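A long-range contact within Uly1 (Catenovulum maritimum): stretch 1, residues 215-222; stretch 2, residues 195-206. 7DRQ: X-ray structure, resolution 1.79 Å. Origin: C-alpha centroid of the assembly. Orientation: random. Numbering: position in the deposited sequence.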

# COMPACT_ATOMS: atom_id res chain seq x y z
N PHE A 215 1.04 -13.32 -3.96
CA PHE A 215 -0.34 -12.88 -4.13
C PHE A 215 -0.39 -11.38 -4.36
O PHE A 215 0.56 -10.65 -4.03
CB PHE A 215 -1.21 -13.20 -2.90
CG PHE A 215 -1.21 -14.64 -2.51
CD1 PHE A 215 -0.23 -15.16 -1.69
CD2 PHE A 215 -2.25 -15.48 -2.92
CE1 PHE A 215 -0.24 -16.50 -1.31
CE2 PHE A 215 -2.28 -16.81 -2.54
CZ PHE A 215 -1.28 -17.33 -1.74
N LEU A 216 -1.52 -10.91 -4.88
CA LEU A 216 -1.73 -9.49 -5.08
C LEU A 216 -3.16 -9.14 -4.67
O LEU A 216 -4.07 -9.93 -4.91
CB LEU A 216 -1.52 -9.09 -6.53
CG LEU A 216 -2.11 -7.73 -6.86
CD1 LEU A 216 -1.16 -6.56 -6.40
CD2 LEU A 216 -2.48 -7.62 -8.31
N HIS A 217 -3.35 -8.00 -4.01
CA HIS A 217 -4.71 -7.49 -3.85
C HIS A 217 -4.79 -6.02 -4.26
O HIS A 217 -3.81 -5.28 -4.19
CB HIS A 217 -5.28 -7.71 -2.43
CG HIS A 217 -4.73 -6.79 -1.37
ND1 HIS A 217 -3.39 -6.74 -1.05
CD2 HIS A 217 -5.36 -5.96 -0.51
CE1 HIS A 217 -3.22 -5.88 -0.05
NE2 HIS A 217 -4.40 -5.40 0.29
N MSE A 218 -5.97 -5.64 -4.73
CA MSE A 218 -6.26 -4.27 -5.15
C MSE A 218 -7.69 -3.95 -4.75
O MSE A 218 -8.49 -4.85 -4.44
CB MSE A 218 -6.06 -4.08 -6.66
CG MSE A 218 -4.64 -4.38 -7.15
SE MSE A 218 -4.35 -3.86 -9.01
CE MSE A 218 -4.34 -1.93 -8.76
N ARG A 219 -8.02 -2.67 -4.77
CA ARG A 219 -9.39 -2.23 -4.53
C ARG A 219 -10.04 -1.98 -5.88
O ARG A 219 -9.41 -1.42 -6.78
CB ARG A 219 -9.42 -0.95 -3.69
CG ARG A 219 -8.95 -1.16 -2.27
CD ARG A 219 -9.11 0.10 -1.44
NE ARG A 219 -8.20 0.08 -0.29
CZ ARG A 219 -8.01 1.11 0.52
NH1 ARG A 219 -8.67 2.25 0.33
NH2 ARG A 219 -7.17 1.00 1.54
N GLN A 220 -11.27 -2.45 -6.03
CA GLN A 220 -12.00 -2.25 -7.27
C GLN A 220 -13.26 -1.45 -6.98
O GLN A 220 -13.97 -1.72 -6.01
CB GLN A 220 -12.37 -3.57 -7.92
CG GLN A 220 -12.85 -3.38 -9.37
CD GLN A 220 -13.06 -4.68 -10.11
OE1 GLN A 220 -13.45 -5.69 -9.51
NE2 GLN A 220 -12.81 -4.67 -11.41
N GLY A 221 -13.55 -0.49 -7.85
CA GLY A 221 -14.79 0.25 -7.76
C GLY A 221 -14.59 1.68 -7.33
O GLY A 221 -13.64 2.35 -7.77
N SER A 222 -15.47 2.18 -6.47
CA SER A 222 -15.47 3.58 -6.07
C SER A 222 -15.61 3.66 -4.56
O SER A 222 -15.82 2.66 -3.87
CB SER A 222 -16.63 4.32 -6.73
OG SER A 222 -17.85 3.94 -6.12
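Stretch 2 195-206: HGQFSRLTYPTF

The contact is an antiparallel pairing of two β-strands, interrupted by a β-bulge and extended by a glutamine side chain that ties the sheet to the end of a helix. Stretch 2 begins as a helix, residues 195-198, leaves helical geometry at Ser 199, and from Leu 201 to Phe 206 runs as a strand beside residues 215-220. The two strand axes approach to 4.6 Å, with an angle of 149° between their N-to-C directions.

Register follows from the backbone hydrogen bonds. His 217 faces Thr 205: His 217 N donates to Thr 205 O at 3.0 Å, and Thr 205 N to His 217 O at 3.2 Å. Two residues further along stretch 1, Arg 219 N reaches Thr 202 O at 2.8 Å and Thr 202 N returns to Arg 219 O at 2.9 Å. Stretch 2 thus spends three residues where stretch 1 spends two, the signature of a bulge. The general principle is that a strand pair can absorb an extra residue in one strand and keep its hydrogen-bonded pairs on both sides of it, as His 217 with Thr 205 and Arg 219 with Thr 202 do here. Within the bulge Tyr 203 adopts positive phi and psi (68°/67°).

Side chains sort by face. Leu 216 and Phe 206 share one face, where Leu 216 CD1 sits over the Phe 206 ring, 4.0 Å from its centroid. Selenomethionine Met 218 bridges the bulge, its CE 3.8 Å from both Leu 201 CB and Pro 204 CD. His 217 and Thr 205 occupy the other face, and His 217 ND1 also donates to Thr 205 O at 3.0 Å.

Beyond the strand pairs, Gly 221 N donates to Arg 200 O at 2.9 Å. Gln 220 NE2 gives Ser 199 O a nearly straight hydrogen bond of 3.0 Å and Gly 196 O a weak one, also 3.0 Å.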

# COMPACT_ATOMS: atom_id res chain seq x y z
N HIS A 195 -11.88 -6.34 -19.42
CA HIS A 195 -12.14 -5.02 -18.86
C HIS A 195 -12.93 -5.10 -17.56
O HIS A 195 -12.65 -4.35 -16.62
CB HIS A 195 -12.89 -4.15 -19.87
CG HIS A 195 -13.06 -2.73 -19.43
ND1 HIS A 195 -14.19 -2.27 -18.78
CD2 HIS A 195 -12.23 -1.66 -19.54
CE1 HIS A 195 -14.05 -0.99 -18.51
NE2 HIS A 195 -12.87 -0.59 -18.97
N GLY A 196 -13.90 -6.01 -17.48
CA GLY A 196 -14.63 -6.18 -16.22
C GLY A 196 -13.70 -6.47 -15.06
O GLY A 196 -13.86 -5.94 -13.96
N GLN A 197 -12.68 -7.31 -15.30
CA GLN A 197 -11.78 -7.74 -14.23
C GLN A 197 -10.71 -6.71 -13.91
O GLN A 197 -10.31 -6.58 -12.75
CB GLN A 197 -11.10 -9.07 -14.61
CG GLN A 197 -10.18 -9.62 -13.53
CD GLN A 197 -9.51 -10.95 -13.88
OE1 GLN A 197 -8.69 -11.46 -13.10
NE2 GLN A 197 -9.84 -11.51 -15.04
N PHE A 198 -10.23 -5.95 -14.90
CA PHE A 198 -9.04 -5.14 -14.69
C PHE A 198 -9.29 -3.64 -14.71
O PHE A 198 -8.33 -2.87 -14.60
CB PHE A 198 -7.98 -5.53 -15.71
CG PHE A 198 -7.44 -6.90 -15.49
CD1 PHE A 198 -6.62 -7.16 -14.40
CD2 PHE A 198 -7.82 -7.95 -16.32
CE1 PHE A 198 -6.15 -8.43 -14.17
CE2 PHE A 198 -7.35 -9.22 -16.09
CZ PHE A 198 -6.52 -9.47 -15.02
N SER A 199 -10.54 -3.20 -14.82
CA SER A 199 -10.84 -1.78 -14.77
C SER A 199 -11.23 -1.37 -13.34
O SER A 199 -11.58 -2.20 -12.50
CB SER A 199 -11.98 -1.43 -15.73
OG SER A 199 -13.14 -2.12 -15.36
N ARG A 200 -11.14 -0.06 -13.09
CA ARG A 200 -11.50 0.54 -11.81
C ARG A 200 -10.68 -0.01 -10.65
O ARG A 200 -11.18 -0.17 -9.53
CB ARG A 200 -13.00 0.40 -11.53
CG ARG A 200 -13.87 1.12 -12.54
CD ARG A 200 -15.33 1.14 -12.08
NE ARG A 200 -16.08 2.24 -12.68
CZ ARG A 200 -16.80 2.11 -13.79
NH1 ARG A 200 -16.86 0.95 -14.41
NH2 ARG A 200 -17.46 3.15 -14.29
N LEU A 201 -9.39 -0.28 -10.89
CA LEU A 201 -8.52 -0.84 -9.86
C LEU A 201 -7.56 0.23 -9.31
O LEU A 201 -7.05 1.06 -10.06
CB LEU A 201 -7.73 -2.03 -10.41
CG LEU A 201 -8.52 -3.26 -10.84
CD1 LEU A 201 -7.59 -4.32 -11.40
CD2 LEU A 201 -9.31 -3.83 -9.67
N THR A 202 -7.31 0.16 -8.00
CA THR A 202 -6.40 1.08 -7.30
C THR A 202 -5.69 0.31 -6.18
O THR A 202 -6.19 -0.72 -5.70
CB THR A 202 -7.17 2.28 -6.71
OG1 THR A 202 -8.10 2.79 -7.68
CG2 THR A 202 -6.20 3.42 -6.29
N TYR A 203 -4.51 0.81 -5.80
CA TYR A 203 -3.72 0.36 -4.65
C TYR A 203 -3.14 -1.04 -4.80
O TYR A 203 -3.53 -1.95 -4.05
CB TYR A 203 -4.55 0.37 -3.36
CG TYR A 203 -5.11 1.70 -2.96
CD1 TYR A 203 -4.29 2.78 -2.68
CD2 TYR A 203 -6.48 1.86 -2.85
CE1 TYR A 203 -4.83 4.00 -2.30
CE2 TYR A 203 -7.03 3.06 -2.48
CZ TYR A 203 -6.21 4.12 -2.20
OH TYR A 203 -6.80 5.31 -1.83
N PRO A 204 -2.20 -1.26 -5.72
CA PRO A 204 -1.57 -2.59 -5.83
C PRO A 204 -0.69 -2.87 -4.61
O PRO A 204 0.18 -2.07 -4.27
CB PRO A 204 -0.74 -2.48 -7.11
CG PRO A 204 -0.39 -1.00 -7.19
CD PRO A 204 -1.59 -0.27 -6.64
N THR A 205 -0.94 -4.00 -3.95
CA THR A 205 -0.17 -4.43 -2.79
C THR A 205 0.03 -5.93 -2.87
O THR A 205 -0.95 -6.68 -2.78
CB THR A 205 -0.86 -4.05 -1.48
OG1 THR A 205 -1.04 -2.63 -1.43
CG2 THR A 205 0.00 -4.46 -0.28
N PHE A 206 1.28 -6.36 -3.03
CA PHE A 206 1.63 -7.77 -3.06
C PHE A 206 1.91 -8.29 -1.65
O PHE A 206 2.31 -7.54 -0.75
CB PHE A 206 2.87 -8.02 -3.91
CG PHE A 206 2.75 -7.62 -5.36
CD1 PHE A 206 2.22 -8.50 -6.30
CD2 PHE A 206 3.26 -6.40 -5.80
CE1 PHE A 206 2.16 -8.15 -7.64
CE2 PHE A 206 3.20 -6.04 -7.13
CZ PHE A 206 2.64 -6.92 -8.06
O HOH W 1 -11.57 -7.73 -10.60